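PDB 2O1B: aminotransferase, class I from Staphylococcus aureus, which probably transfers amino groups between amino acids and 2-oxo acids, as an aspartate aminotransferase-type enzyme that uses pyridoxal-5'-phosphate as its cofactor. Local coordinates for residues E350-E353 with Q354-Q358. Numbering follows the deposited sequence.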
loop_
_atom_site.group_PDB
_atom_site.type_symbol
_atom_site.label_atom_id
_atom_site.label_comp_id
_atom_site.label_asym_id
_atom_site.label_seq_id
_atom_site.Cartn_x
_atom_site.Cartn_y
_atom_site.Cartn_z
ATOM N N GLU A 350 8.367 20.405 -22.992
ATOM C CA GLU A 350 8.078 21.266 -21.848
ATOM C C GLU A 350 7.763 22.698 -22.281
ATOM O O GLU A 350 6.880 23.346 -21.709
ATOM C CB GLU A 350 9.229 21.214 -20.843
ATOM C CG GLU A 350 9.400 19.842 -20.177
ATOM C CD GLU A 350 10.538 19.804 -19.157
ATOM O OE1 GLU A 350 10.243 19.591 -17.963
ATOM O OE2 GLU A 350 11.721 19.990 -19.537
ATOM N N GLN A 351 8.472 23.180 -23.299
ATOM C CA GLN A 351 8.179 24.477 -23.905
ATOM C C GLN A 351 6.814 24.476 -24.583
ATOM O O GLN A 351 6.066 25.443 -24.473
ATOM C CB GLN A 351 9.269 24.866 -24.905
ATOM C CG GLN A 351 10.552 25.349 -24.251
ATOM C CD GLN A 351 11.722 25.395 -25.204
ATOM O OE1 GLN A 351 11.711 24.758 -26.260
ATOM N NE2 GLN A 351 12.753 26.157 -24.834
ATOM N N PHE A 352 6.491 23.389 -25.274
ATOM C CA PHE A 352 5.180 23.255 -25.907
ATOM C C PHE A 352 4.079 23.087 -24.866
ATOM O O PHE A 352 2.983 23.608 -25.042
ATOM C CB PHE A 352 5.171 22.099 -26.916
ATOM C CG PHE A 352 4.029 22.155 -27.915
ATOM C CD1 PHE A 352 3.297 21.010 -28.211
ATOM C CD2 PHE A 352 3.693 23.353 -28.564
ATOM C CE1 PHE A 352 2.254 21.044 -29.133
ATOM C CE2 PHE A 352 2.647 23.399 -29.490
ATOM C CZ PHE A 352 1.923 22.232 -29.774
ATOM N N GLU A 353 4.377 22.379 -23.776
ATOM C CA GLU A 353 3.425 22.240 -22.667
ATOM C C GLU A 353 3.080 23.612 -22.088
ATOM O O GLU A 353 1.904 23.938 -21.915
ATOM C CB GLU A 353 3.973 21.329 -21.565
ATOM C CG GLU A 353 3.035 21.196 -20.356
ATOM C CD GLU A 353 3.759 20.946 -19.033
ATOM O OE1 GLU A 353 5.015 20.871 -19.016
ATOM O OE2 GLU A 353 3.055 20.833 -17.999
ATOM N N GLN A 354 4.107 24.410 -21.805
ATOM C CA GLN A 354 3.905 25.753 -21.275
ATOM C C GLN A 354 3.178 26.667 -22.270
ATOM O O GLN A 354 2.259 27.392 -21.881
ATOM C CB GLN A 354 5.228 26.355 -20.788
ATOM C CG GLN A 354 5.068 27.390 -19.669
ATOM C CD GLN A 354 4.502 26.819 -18.353
ATOM O OE1 GLN A 354 4.499 25.599 -18.117
ATOM N NE2 GLN A 354 4.026 27.711 -17.492
ATOM N N PHE A 355 3.567 26.609 -23.545
ATOM C CA PHE A 355 2.848 27.308 -24.620
ATOM C C PHE A 355 1.343 27.011 -24.623
ATOM O O PHE A 355 0.527 27.934 -24.603
ATOM C CB PHE A 355 3.457 26.951 -25.982
ATOM C CG PHE A 355 2.776 27.613 -27.160
ATOM C CD1 PHE A 355 3.095 28.918 -27.525
ATOM C CD2 PHE A 355 1.839 26.920 -27.919
ATOM C CE1 PHE A 355 2.482 29.529 -28.623
ATOM C CE2 PHE A 355 1.220 27.523 -29.014
ATOM C CZ PHE A 355 1.545 28.833 -29.364
ATOM N N LEU A 356 0.986 25.728 -24.638
ATOM C CA LEU A 356 -0.419 25.318 -24.700
ATOM C C LEU A 356 -1.255 25.768 -23.488
ATOM O O LEU A 356 -2.405 26.194 -23.644
ATOM C CB LEU A 356 -0.535 23.802 -24.918
ATOM C CG LEU A 356 -0.127 23.222 -26.281
ATOM C CD1 LEU A 356 -0.125 21.698 -26.253
ATOM C CD2 LEU A 356 -1.054 23.712 -27.369
ATOM N N VAL A 357 -0.683 25.686 -22.288
ATOM C CA VAL A 357 -1.400 26.132 -21.078
ATOM C C VAL A 357 -1.541 27.657 -21.034
ATOM O O VAL A 357 -2.629 28.175 -20.746
ATOM C CB VAL A 357 -0.807 25.535 -19.749
ATOM C CG1 VAL A 357 0.660 25.888 -19.571
ATOM C CG2 VAL A 357 -1.599 26.015 -18.548
ATOM N N GLN A 358 -0.450 28.360 -21.348
ATOM C CA GLN A 358 -0.412 29.829 -21.368
ATOM C C GLN A 358 -1.308 30.431 -22.449
ATOM O O GLN A 358 -2.158 31.275 -22.162
ATOM C CB GLN A 358 1.013 30.333 -21.606
ATOM C CG GLN A 358 1.928 30.355 -20.389
ATOM C CD GLN A 358 3.245 31.093 -20.665
ATOM O OE1 GLN A 358 3.293 32.050 -21.453
ATOM N NE2 GLN A 358 4.320 30.652 -20.012
#
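The amphipathic alpha-helix 349-360, which follows strand 338-342 of the four-stranded antiparallel sheet in this class I aminotransferase, sets F352 against F355 and L356 on its apolar side. Four successive i to i+4 backbone bonds hold this part of the helix, from Q354 N to E350 O through V357 N to E353 O; the bond from L356 N to F352 O, at 2.9 Å, is nearly straight (165°). One turn apart, F352 and L356 form a CH-pi contact: the methyl CD1 of L356 lies over one face of the F352 ring, 4.1 Å from its centroid and displaced toward the rim near CE1. F352 holds its CG anti to the backbone N (chi1 -162°), which swings the ring outward from the helix, leaning slightly toward its C-terminal end, where L356 and F355 reach it. The F352 and F355 ring planes are nearly parallel but far offset, and CE2 of F352 meets CD2 of F355 at 3.9 Å. Y403 and L399, near the C-terminus, cover F352 and L356, while P344 and Y347, just before the helix, pack on F352 and F355. On another side of the helix, V357 rests its methyl CG1 3.3 Å from E353 O, the same oxygen that accepts the V357 N-H.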